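UPSTREAM OF FLC-like protein (DUF966) (Arabidopsis thaliana, PDB 6RSN) forms filaments with other SOSEKI proteins through its DIX-like domain, the part present here, and helps interpret polarity cues that orient plant cell division. Local coordinates at residues F79-H82 / G83-V87; D45-G48 / N49-C53; Y11-R14 / N15-D19; R61-N65 / G66-Y70; N32-Y35 / L36-I40. The protein carries 1 engineered substitution. All coordinates share one frame; numbering follows the deposited sequence.

How the interactions relate
Interaction 5 is the most deeply buried of the five contacts, interaction 1 is half sunk, and interactions 2, 3 and 4 lie at the surface. Interactions 5 and 2 mark the two ends of helix 36-47: a buried aspartate in the first turn binds the N-cap backbone at its start, whereas a glycine and a sulfate-binding arginine mark its finish. That sulfate also holds Arg-14 of interaction 3. Interactions 1, 3 and 4 all reach the same five-stranded sheet, where Tyr-11 touches Val-87, Arg-17 approaches Trp-69, and Phe-67 meets Val-81 and His-82. Positive charges over tyrosine rings recur in interactions 3, 4 and 5, while interaction 1 sets a proline on its tyrosine.

Interaction 1: residues F79-H82 / G83-V87; sequences FPVH and GQEYV
Pro-80 packing over the ring of Tyr-86 is a local CH-pi contact in the tight loop that leads from strand 77-78 into strand 86-92. Its CB stands 4.2 Å from the centroid of the Tyr-86 ring and 26° off the ring normal, above one face. The two side chains lie alongside each other and point the same way, because CG of Tyr-86 sits beside its own backbone N (chi1 -67°), which swings the ring back beneath the proline. A rigid, flat-sided proline suits such a surface. The far end of the tyrosine is tied down as well: Gln-84 NE2 donates to Tyr-86 OH at 3.1 Å, the hydroxyl lying 21° out of the amide plane. A valine in place of Tyr-86 would probably leave Pro-80 without a surface to rest on and the amide of Gln-84 without its hydroxyl mate. At the tip of the loop Gly-83 is the centre of an inverse gamma turn, with a weak bond from Gln-84 N to His-82 O. Behind the turn the chain enters the sheet of this ubiquitin-like, DIX-like domain, in which Tyr-86 also touches Val-6 on strand 5-13. Val-81 N donates to Glu-85 O, though the modelled length of 2.5 Å is doubtful. Farther along, Val-81 CG1 meets Val-87 CG2 at 4.2 Å, apolar branch against apolar branch. Val-81 CG2 lies over one face of the poorly ordered His-82 ring, whose edge looks toward Glu-85 OE2, 3.7 Å from His-82 ND1. Val-87 N gives its hydrogen to a water 3.1 Å away.

Interaction 2: residues D45-G48 / N49-C53; sequences DLRG and NGMAC. With SO4 (sulfate ion), chain B.
The guanidinium of Arg-47 carries the methyl CE of Met-51, a selenomethionine, over one face and a sulfate at its edge. CE lies 3.7 Å from Arg-47 NH2, offset toward the rim of the flat group, so a soft, apolar end covers the face while the N-H bonds are left to point outward in the plane. One of them reaches the sulfate: Arg-47 NH2 donates to O3 at 2.9 Å, with an angle of 147°. The bonds from NH1 to O1 and O3 are weak. NH2 is also hydrogen-bonded to Tyr-10 OH, which helps fix the rotation of the group. Nearer the backbone, CB of Arg-47 and CB of Met-51 meet at 3.8 Å; Met-51 holds CG opposite its backbone N (chi1 179°), which sends the chain slantwise across the arginine. Met-51 N donates to Gly-48 O at 3.2 Å, from above the carbonyl plane, and a water joins the same oxygen to Ala-52 N. Gly-48 has a positive phi of 98°; a side chain at its backbone angles would collide with the carbonyl oxygen of Arg-47, which explains the glycine. This is a helix ended by a glycine, followed by a turn into the short, weakly bonded helix at about 49-52, at the close of the long helix of a ubiquitin-like fold.

Interaction 3: residues Y11-R14 / N15-D19; sequences YLSR and NGRLD. With SO4 (sulfate ion), chain B.
Arg-17 brings one corner of its guanidinium, NH1, over one face of Tyr-11 in an off-centre cation-pi contact, with CZ 4.9 Å from the centroid of the Tyr-11 ring. The two planes are 58° apart, so this is no flat stack: NH1 alone leans in, 3.7 Å from Tyr-11 CD2. Apolar packing supports it, as the arginine's CD rests on the tyrosine and its CG lies 3.6 Å from Ser-13 CB, where the small serine leaves room for the aliphatic stem. A bend at chi3 (-109°) turns the head back toward the ring. An alanine at Arg-17 is likely to leave that face of Tyr-11 without its charged partner and open a gap beside Ser-13. Among backbone contacts, Arg-17 CA approaches Leu-12 O at 3.5 Å in a nearly straight CA-H...O contact. The ionic group comes last: Arg-14, extended from CG to NE, donates from NH2 to sulfate O4 at 3.1 Å and more weakly to O1. The anion probably comes from the crystallisation liquor, and Arg-47 holds it too. Strand 5-13 ends here between strands 22-27 and 86-92, with Tyr-11 against Val-87, Leu-12 against Trp-57 of strand 55-63, and Arg-17 reaching Lys-89 and Trp-69.

Interaction 4: residues R61-N65 / G66-Y70; sequences RTYKN and GFVWY
Arg-61 lies flat on the ring of Tyr-70, the guanidinium and ring centres 4.0 Å apart and the planes 20° from parallel. NH2 sits over the middle of the ring, 3.6 Å from Tyr-70 CG, in a cation-pi stack that suits a charge on a largely exposed surface. The arginine gets there by bending at chi2 (94°) and again at chi3, which folds the head back across the neighbouring strand. Next to it, Tyr-63 CB packs on Val-68 CG1 at 3.6 Å, on the same face of the sheet as Arg-61; Thr-62 and Phe-67 point away from each other at their CB atoms, yet CG2 of Thr-62 still touches Phe-67 CE1 at 3.9 Å. All of this rests on an antiparallel hairpin of strands 55-63 and 66-71. Arg-61 and Val-68 form a hydrogen-bonded pair, with N to O lengths of 2.9 Å from Arg-61 N to Val-68 O and 2.8 Å from Val-68 N to Arg-61 O. Tyr-63 and Gly-66 form another, across a type II' turn whose first corner, Lys-64, takes a positive phi. Strand 66-71 is outermost in the sheet of this chain, an edge that DIX domains probably use for head-to-tail assembly. Farther out, Phe-79 touches Arg-61, while Lys-60 makes a cation-pi contact with Phe-67.

Interaction 5: residues N32-Y35 / L36-I40; sequences NGLY and LKDVI
Lys-37 overlaps the ring of Tyr-35, its NZ over one face, 4.2 Å from the centroid of the Tyr-35 ring and 28° off the normal. The cation-pi contact depends on the lysine's torsions: CG takes the crowded position between backbone N and carbonyl carbon (chi1 63°), and a bend at chi4 brings the ammonium in above the root of the ring, 3.8 Å from Tyr-35 CG. A long, flexible, charged chain suits this outer face. At the edge of the same ring lies Asp-38 OD2, with the carboxylate plane almost perpendicular to the ring. That oxygen accepts Tyr-35 N at 3.0 Å, by its anti side and somewhat out of the carboxylate plane, while OD1 is hydrogen-bonded to Ser-29 OG, so both oxygens of this buried acid have partners. Tyr-35 is the N-cap of helix 36-47, and the bond from its N to the aspartate three residues on matches the side-chain-to-backbone half of a capping box; tyrosine has no short polar group to make the reciprocal bond, so the box is incomplete. Such an acid in the first turn probably also gains from the helix dipole. The chain here runs from strand 34-35 into the long helix of the ubiquitin-like fold. Tyr-35 O accepts Asp-38 N at 2.8 Å, and weakly Val-39 N. Underneath, Leu-34 CD1 meets Asp-38 CB at 3.7 Å and Val-39 CG2 at 3.8 Å, the leucine and valine crossing at about a right angle. Leu-34 also reaches Val-26 and Tyr-86, Val-39 reaches Leu-88, and Phe-77 meets the Tyr-35 ring edge-to-face.

Interaction 1: residues F79-H82 / G83-V87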
# COMPACT_ATOMS: atom_id res chain seq x y z
N PHE A 79 -6.20 -0.42 -7.29
CA PHE A 79 -7.17 0.61 -7.62
C PHE A 79 -7.18 1.74 -6.59
O PHE A 79 -7.11 1.49 -5.38
CB PHE A 79 -8.54 -0.05 -7.72
CG PHE A 79 -8.62 -1.12 -8.78
CD1 PHE A 79 -8.80 -0.77 -10.11
CD2 PHE A 79 -8.45 -2.44 -8.47
CE1 PHE A 79 -8.90 -1.77 -11.06
CE2 PHE A 79 -8.53 -3.45 -9.42
CZ PHE A 79 -8.80 -3.11 -10.74
N PRO A 80 -7.37 3.01 -7.03
CA PRO A 80 -7.48 4.15 -6.11
C PRO A 80 -8.84 4.21 -5.41
O PRO A 80 -9.82 3.60 -5.85
CB PRO A 80 -7.39 5.35 -7.06
CG PRO A 80 -8.05 4.83 -8.32
CD PRO A 80 -7.54 3.41 -8.43
N VAL A 81 -8.87 4.98 -4.31
CA VAL A 81 -10.10 5.27 -3.58
C VAL A 81 -10.29 6.79 -3.57
O VAL A 81 -9.34 7.53 -3.29
CB VAL A 81 -10.07 4.65 -2.16
CG1 VAL A 81 -9.31 5.49 -1.14
CG2 VAL A 81 -11.46 4.27 -1.66
N HIS A 82 -11.51 7.24 -3.88
CA HIS A 82 -11.82 8.66 -4.07
C HIS A 82 -10.96 9.23 -5.19
O HIS A 82 -10.81 8.62 -6.25
CB HIS A 82 -11.68 9.48 -2.77
CG HIS A 82 -12.20 8.81 -1.54
ND1 HIS A 82 -11.42 8.66 -0.40
CD2 HIS A 82 -13.40 8.25 -1.25
CE1 HIS A 82 -12.12 8.04 0.54
NE2 HIS A 82 -13.33 7.78 0.04
N GLY A 83 -10.34 10.39 -4.92
CA GLY A 83 -9.79 11.21 -5.99
C GLY A 83 -8.32 10.94 -6.26
O GLY A 83 -7.46 11.72 -5.83
N GLN A 84 -8.06 9.86 -7.03
CA GLN A 84 -6.73 9.35 -7.35
C GLN A 84 -5.94 9.09 -6.07
O GLN A 84 -4.71 9.16 -6.08
CB GLN A 84 -5.96 10.28 -8.28
CG GLN A 84 -5.67 9.68 -9.65
CD GLN A 84 -4.62 8.60 -9.62
OE1 GLN A 84 -3.49 8.81 -9.18
NE2 GLN A 84 -4.98 7.43 -10.12
N GLU A 85 -6.67 8.79 -4.99
CA GLU A 85 -6.13 8.58 -3.66
C GLU A 85 -5.87 7.09 -3.45
O GLU A 85 -6.80 6.28 -3.60
CB GLU A 85 -7.15 9.03 -2.62
CG GLU A 85 -6.52 9.64 -1.40
CD GLU A 85 -7.60 10.04 -0.41
OE1 GLU A 85 -8.20 11.11 -0.63
OE2 GLU A 85 -7.86 9.28 0.56
N TYR A 86 -4.60 6.79 -3.11
CA TYR A 86 -4.13 5.43 -2.86
C TYR A 86 -3.85 5.29 -1.38
O TYR A 86 -3.04 6.05 -0.82
CB TYR A 86 -2.86 5.05 -3.64
CG TYR A 86 -3.05 4.98 -5.13
CD1 TYR A 86 -3.71 3.91 -5.71
CD2 TYR A 86 -2.55 5.98 -5.95
CE1 TYR A 86 -3.88 3.81 -7.08
CE2 TYR A 86 -2.73 5.92 -7.33
CZ TYR A 86 -3.37 4.82 -7.89
OH TYR A 86 -3.56 4.76 -9.24
N VAL A 87 -4.57 4.33 -0.75
CA VAL A 87 -4.45 4.12 0.69
C VAL A 87 -4.26 2.64 0.89
O VAL A 87 -5.13 1.86 0.48
CB VAL A 87 -5.68 4.60 1.51
CG1 VAL A 87 -5.51 4.26 2.98
CG2 VAL A 87 -6.00 6.09 1.36
O HOH W 1 -6.56 2.58 -2.38

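Interaction 2: residues D45-G48 / N49-C53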
# COMPACT_ATOMS: atom_id res chain seq x y z
N ASP A 45 13.60 0.97 -1.42
CA ASP A 45 14.59 2.06 -1.52
C ASP A 45 14.65 2.92 -0.24
O ASP A 45 15.72 3.26 0.28
CB ASP A 45 14.31 2.91 -2.76
CG ASP A 45 14.70 2.21 -4.06
OD1 ASP A 45 15.48 1.21 -4.02
OD2 ASP A 45 14.27 2.71 -5.12
N LEU A 46 13.50 3.28 0.28
CA LEU A 46 13.46 4.16 1.43
C LEU A 46 13.80 3.50 2.76
O LEU A 46 14.52 4.09 3.60
CB LEU A 46 12.07 4.76 1.55
CG LEU A 46 11.64 5.63 0.39
CD1 LEU A 46 10.26 6.17 0.76
CD2 LEU A 46 12.62 6.77 0.15
N ARG A 47 13.24 2.30 2.96
CA ARG A 47 13.22 1.66 4.27
C ARG A 47 14.09 0.39 4.33
O ARG A 47 14.16 -0.15 5.43
CB ARG A 47 11.78 1.26 4.57
CG ARG A 47 10.86 2.47 4.74
CD ARG A 47 11.14 3.17 6.07
NE ARG A 47 9.73 3.35 6.47
CZ ARG A 47 9.01 2.76 7.46
NH1 ARG A 47 9.54 1.93 8.33
NH2 ARG A 47 7.72 3.09 7.59
N GLY A 48 14.65 -0.05 3.22
CA GLY A 48 15.50 -1.23 3.17
C GLY A 48 14.67 -2.43 2.69
O GLY A 48 13.45 -2.49 2.92
N ASN A 49 15.38 -3.39 2.09
CA ASN A 49 14.65 -4.57 1.60
C ASN A 49 13.96 -5.37 2.70
O ASN A 49 12.99 -6.08 2.42
CB ASN A 49 15.62 -5.53 0.91
CG ASN A 49 16.01 -5.02 -0.46
OD1 ASN A 49 17.18 -4.95 -0.83
ND2 ASN A 49 15.02 -4.68 -1.24
N GLY A 50 14.45 -5.23 3.91
CA GLY A 50 13.86 -6.01 4.98
C GLY A 50 12.57 -5.47 5.60
O GLY A 50 12.07 -6.08 6.56
N MSE A 51 12.02 -4.35 5.08
CA MSE A 51 10.83 -3.78 5.72
C MSE A 51 9.56 -4.37 5.08
O MSE A 51 8.68 -4.90 5.81
CB MSE A 51 10.92 -2.25 5.60
CG MSE A 51 9.71 -1.52 6.22
SE MSE A 51 8.30 -1.16 4.85
CE MSE A 51 7.00 -0.22 6.02
N ALA A 52 9.34 -4.19 3.75
CA ALA A 52 7.98 -4.42 3.24
C ALA A 52 7.59 -5.90 3.33
O ALA A 52 6.42 -6.19 3.46
CB ALA A 52 7.85 -3.94 1.83
N CYS A 53 8.59 -6.79 3.36
CA CYS A 53 8.31 -8.21 3.45
C CYS A 53 7.85 -8.59 4.86
O CYS A 53 7.38 -9.77 4.97
CB CYS A 53 9.54 -9.08 3.11
SG CYS A 53 11.01 -8.61 4.09
S SO4 B . 7.72 2.49 11.43
O1 SO4 B . 8.47 1.26 11.54
O2 SO4 B . 8.61 3.60 11.32
O3 SO4 B . 6.89 2.43 10.24
O4 SO4 B . 6.89 2.65 12.59
O HOH W 2 10.78 -2.47 2.12

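Interaction 3: residues Y11-R14 / N15-D19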
# COMPACT_ATOMS: atom_id res chain seq x y z
N TYR A 11 -0.89 2.67 6.18
CA TYR A 11 -1.01 2.45 7.62
C TYR A 11 -0.33 1.12 7.96
O TYR A 11 -0.46 0.15 7.20
CB TYR A 11 -2.49 2.25 7.98
CG TYR A 11 -3.30 3.51 7.87
CD1 TYR A 11 -3.81 3.89 6.64
CD2 TYR A 11 -3.54 4.30 8.99
CE1 TYR A 11 -4.58 5.04 6.55
CE2 TYR A 11 -4.29 5.48 8.90
CZ TYR A 11 -4.80 5.82 7.67
OH TYR A 11 -5.55 6.97 7.48
N LEU A 12 0.54 1.12 8.96
CA LEU A 12 1.06 -0.19 9.37
C LEU A 12 0.32 -0.62 10.62
O LEU A 12 0.09 0.19 11.52
CB LEU A 12 2.54 -0.08 9.77
CG LEU A 12 3.44 0.34 8.63
CD1 LEU A 12 4.90 0.37 9.11
CD2 LEU A 12 3.26 -0.65 7.44
N SER A 13 -0.01 -1.91 10.68
CA SER A 13 -0.82 -2.41 11.78
C SER A 13 -0.01 -3.49 12.44
O SER A 13 0.37 -4.44 11.77
CB SER A 13 -2.13 -2.97 11.20
OG SER A 13 -2.88 -3.59 12.25
N ARG A 14 0.27 -3.34 13.74
CA ARG A 14 1.01 -4.39 14.41
C ARG A 14 0.07 -5.13 15.36
O ARG A 14 -0.53 -6.15 15.00
CB ARG A 14 2.25 -3.77 15.06
CG ARG A 14 3.21 -3.15 14.06
CD ARG A 14 4.29 -2.51 14.91
NE ARG A 14 5.45 -1.96 14.22
CZ ARG A 14 5.51 -0.78 13.60
NH1 ARG A 14 4.44 -0.00 13.51
NH2 ARG A 14 6.64 -0.39 13.03
N ASN A 15 -0.09 -4.57 16.56
CA ASN A 15 -1.07 -5.03 17.53
C ASN A 15 -2.44 -4.50 17.13
O ASN A 15 -3.47 -5.09 17.46
CB ASN A 15 -0.69 -4.56 18.94
CG ASN A 15 0.77 -4.82 19.22
OD1 ASN A 15 1.19 -5.97 19.25
ND2 ASN A 15 1.55 -3.77 19.40
N GLY A 16 -2.44 -3.37 16.42
CA GLY A 16 -3.66 -2.68 16.03
C GLY A 16 -3.37 -1.22 15.75
O GLY A 16 -4.04 -0.34 16.30
N ARG A 17 -2.34 -0.98 14.93
CA ARG A 17 -2.13 0.27 14.22
C ARG A 17 -1.78 1.41 15.17
O ARG A 17 -2.27 2.53 14.98
CB ARG A 17 -3.36 0.62 13.37
CG ARG A 17 -3.16 0.40 11.88
CD ARG A 17 -4.25 1.31 11.25
NE ARG A 17 -5.31 0.48 10.66
CZ ARG A 17 -6.37 0.96 9.99
NH1 ARG A 17 -6.51 2.26 9.77
NH2 ARG A 17 -7.31 0.13 9.56
N LEU A 18 -0.89 1.14 16.14
CA LEU A 18 -0.54 2.08 17.21
C LEU A 18 0.07 3.38 16.66
O LEU A 18 0.65 4.12 17.45
CB LEU A 18 0.45 1.45 18.20
CG LEU A 18 0.13 0.10 18.84
CD1 LEU A 18 0.94 -1.01 18.18
CD2 LEU A 18 0.47 0.14 20.32
N ASP A 19 -0.05 3.68 15.35
CA ASP A 19 0.71 4.78 14.74
C ASP A 19 -0.01 5.45 13.56
O ASP A 19 -0.88 4.88 12.89
CB ASP A 19 2.16 4.35 14.42
CG ASP A 19 3.07 5.46 13.91
OD1 ASP A 19 2.99 6.61 14.46
OD2 ASP A 19 3.84 5.20 12.93
S SO4 B . 7.72 2.49 11.43
O1 SO4 B . 8.47 1.26 11.54
O2 SO4 B . 8.61 3.60 11.32
O3 SO4 B . 6.89 2.43 10.24
O4 SO4 B . 6.89 2.65 12.59

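Interaction 4: residues R61-N65 / G66-Y70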
# COMPACT_ATOMS: atom_id res chain seq x y z
N ARG A 61 -10.75 -0.16 -0.52
CA ARG A 61 -11.63 -0.22 -1.68
C ARG A 61 -13.09 -0.06 -1.22
O ARG A 61 -13.44 -0.52 -0.16
CB ARG A 61 -11.38 -1.60 -2.30
CG ARG A 61 -12.43 -2.01 -3.31
CD ARG A 61 -11.83 -1.57 -4.65
NE ARG A 61 -10.61 -2.36 -4.88
CZ ARG A 61 -10.59 -3.50 -5.58
NH1 ARG A 61 -11.71 -3.96 -6.12
NH2 ARG A 61 -9.45 -4.14 -5.79
N THR A 62 -13.98 0.56 -2.02
CA THR A 62 -15.38 0.69 -1.60
C THR A 62 -16.06 -0.67 -1.45
O THR A 62 -15.78 -1.60 -2.22
CB THR A 62 -16.19 1.67 -2.47
OG1 THR A 62 -16.41 0.97 -3.69
CG2 THR A 62 -15.47 2.96 -2.75
N TYR A 63 -16.95 -0.78 -0.45
CA TYR A 63 -17.66 -2.02 -0.15
C TYR A 63 -18.91 -1.68 0.67
O TYR A 63 -18.79 -1.15 1.77
CB TYR A 63 -16.71 -2.95 0.63
CG TYR A 63 -17.35 -4.21 1.17
CD1 TYR A 63 -17.74 -5.24 0.33
CD2 TYR A 63 -17.57 -4.35 2.54
CE1 TYR A 63 -18.36 -6.39 0.82
CE2 TYR A 63 -18.17 -5.49 3.04
CZ TYR A 63 -18.55 -6.52 2.19
OH TYR A 63 -19.10 -7.64 2.72
N LYS A 64 -20.10 -2.09 0.17
CA LYS A 64 -21.35 -1.87 0.88
C LYS A 64 -21.43 -0.39 1.25
O LYS A 64 -21.24 0.45 0.38
CB LYS A 64 -21.48 -2.81 2.08
CG LYS A 64 -22.42 -3.99 1.88
CD LYS A 64 -21.90 -5.10 1.03
CE LYS A 64 -22.05 -6.40 1.80
NZ LYS A 64 -22.75 -7.44 1.01
N ASN A 65 -21.66 -0.06 2.52
CA ASN A 65 -21.80 1.35 2.86
C ASN A 65 -20.48 1.91 3.39
O ASN A 65 -20.47 2.97 4.00
CB ASN A 65 -23.01 1.63 3.77
CG ASN A 65 -24.37 1.58 3.07
OD1 ASN A 65 -25.19 0.72 3.37
ND2 ASN A 65 -24.65 2.53 2.18
N GLY A 66 -19.38 1.17 3.17
CA GLY A 66 -18.07 1.70 3.50
C GLY A 66 -16.99 1.14 2.59
O GLY A 66 -17.07 1.22 1.34
N PHE A 67 -15.99 0.56 3.27
CA PHE A 67 -14.73 0.22 2.63
C PHE A 67 -14.30 -1.14 3.13
O PHE A 67 -14.83 -1.65 4.13
CB PHE A 67 -13.66 1.24 3.03
CG PHE A 67 -14.06 2.61 2.56
CD1 PHE A 67 -13.89 2.94 1.22
CD2 PHE A 67 -14.55 3.55 3.45
CE1 PHE A 67 -14.22 4.21 0.77
CE2 PHE A 67 -14.94 4.80 3.00
CZ PHE A 67 -14.77 5.13 1.66
N VAL A 68 -13.36 -1.73 2.39
CA VAL A 68 -12.84 -3.03 2.77
C VAL A 68 -11.35 -2.93 2.41
O VAL A 68 -10.94 -2.15 1.56
CB VAL A 68 -13.55 -4.18 2.00
CG1 VAL A 68 -13.32 -4.02 0.48
CG2 VAL A 68 -13.09 -5.56 2.45
N TRP A 69 -10.53 -3.61 3.19
CA TRP A 69 -9.11 -3.78 2.85
C TRP A 69 -8.94 -4.99 1.95
O TRP A 69 -9.12 -6.14 2.37
CB TRP A 69 -8.29 -4.00 4.15
CG TRP A 69 -8.24 -2.79 5.03
CD1 TRP A 69 -8.72 -2.66 6.30
CD2 TRP A 69 -7.57 -1.57 4.74
NE1 TRP A 69 -8.45 -1.41 6.82
CE2 TRP A 69 -7.75 -0.71 5.86
CE3 TRP A 69 -6.86 -1.10 3.64
CZ2 TRP A 69 -7.19 0.56 5.91
CZ3 TRP A 69 -6.37 0.20 3.66
CH2 TRP A 69 -6.51 1.00 4.80
N TYR A 70 -8.62 -4.70 0.67
CA TYR A 70 -8.58 -5.74 -0.33
C TYR A 70 -7.15 -6.27 -0.42
O TYR A 70 -6.24 -5.54 -0.70
CB TYR A 70 -8.90 -5.07 -1.68
CG TYR A 70 -9.34 -6.07 -2.70
CD1 TYR A 70 -8.42 -6.72 -3.51
CD2 TYR A 70 -10.69 -6.31 -2.88
CE1 TYR A 70 -8.85 -7.62 -4.49
CE2 TYR A 70 -11.14 -7.18 -3.86
CZ TYR A 70 -10.20 -7.86 -4.64
OH TYR A 70 -10.69 -8.72 -5.58

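Interaction 5: residues N32-Y35 / L36-I40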
# COMPACT_ATOMS: atom_id res chain seq x y z
N ASN A 32 -0.79 4.01 -16.57
CA ASN A 32 -2.22 4.03 -16.34
C ASN A 32 -2.61 3.34 -15.05
O ASN A 32 -3.80 3.03 -14.87
CB ASN A 32 -2.97 3.16 -17.34
CG ASN A 32 -2.51 3.47 -18.73
OD1 ASN A 32 -2.07 2.57 -19.43
ND2 ASN A 32 -2.56 4.75 -19.10
N GLY A 33 -1.59 3.11 -14.19
CA GLY A 33 -1.81 2.21 -13.07
C GLY A 33 -0.58 1.93 -12.21
O GLY A 33 0.54 1.63 -12.65
N LEU A 34 -0.89 1.82 -10.93
CA LEU A 34 0.08 1.46 -9.91
C LEU A 34 -0.06 -0.02 -9.57
O LEU A 34 -1.20 -0.51 -9.48
CB LEU A 34 -0.33 2.28 -8.70
CG LEU A 34 0.48 1.99 -7.43
CD1 LEU A 34 1.92 2.43 -7.53
CD2 LEU A 34 -0.24 2.60 -6.26
N TYR A 35 1.07 -0.73 -9.44
CA TYR A 35 1.08 -2.13 -9.02
C TYR A 35 1.74 -2.22 -7.64
O TYR A 35 2.58 -1.39 -7.29
CB TYR A 35 1.86 -2.99 -10.01
CG TYR A 35 1.15 -3.08 -11.35
CD1 TYR A 35 1.13 -2.01 -12.22
CD2 TYR A 35 0.43 -4.21 -11.68
CE1 TYR A 35 0.45 -2.08 -13.44
CE2 TYR A 35 -0.22 -4.30 -12.91
CZ TYR A 35 -0.23 -3.24 -13.77
OH TYR A 35 -0.91 -3.44 -14.94
N LEU A 36 1.37 -3.30 -6.93
CA LEU A 36 1.94 -3.39 -5.59
C LEU A 36 3.47 -3.41 -5.66
O LEU A 36 4.16 -2.81 -4.81
CB LEU A 36 1.36 -4.59 -4.81
CG LEU A 36 2.06 -4.81 -3.45
CD1 LEU A 36 1.74 -3.65 -2.46
CD2 LEU A 36 1.57 -6.10 -2.74
N LYS A 37 4.00 -4.07 -6.69
CA LYS A 37 5.44 -4.14 -6.85
C LYS A 37 6.05 -2.73 -6.94
O LYS A 37 7.16 -2.53 -6.49
CB LYS A 37 5.84 -5.00 -8.06
CG LYS A 37 5.36 -4.47 -9.38
CD LYS A 37 5.71 -5.35 -10.60
CE LYS A 37 5.82 -4.50 -11.85
NZ LYS A 37 4.52 -4.26 -12.52
N ASP A 38 5.35 -1.73 -7.53
CA ASP A 38 5.88 -0.36 -7.61
C ASP A 38 6.06 0.24 -6.20
O ASP A 38 7.10 0.88 -5.91
CB ASP A 38 4.98 0.55 -8.43
CG ASP A 38 4.84 0.07 -9.87
OD1 ASP A 38 5.85 -0.33 -10.43
OD2 ASP A 38 3.73 0.09 -10.42
N VAL A 39 5.04 0.05 -5.33
CA VAL A 39 5.03 0.48 -3.93
C VAL A 39 6.13 -0.23 -3.16
O VAL A 39 6.93 0.43 -2.47
CB VAL A 39 3.68 0.22 -3.27
CG1 VAL A 39 3.75 0.63 -1.77
CG2 VAL A 39 2.56 0.94 -4.05
N ILE A 40 6.25 -1.54 -3.36
CA ILE A 40 7.26 -2.30 -2.64
C ILE A 40 8.67 -1.88 -3.08
O ILE A 40 9.58 -1.71 -2.26
CB ILE A 40 7.05 -3.81 -2.84
CG1 ILE A 40 5.68 -4.28 -2.33
CG2 ILE A 40 8.19 -4.59 -2.20
CD1 ILE A 40 5.39 -3.99 -0.93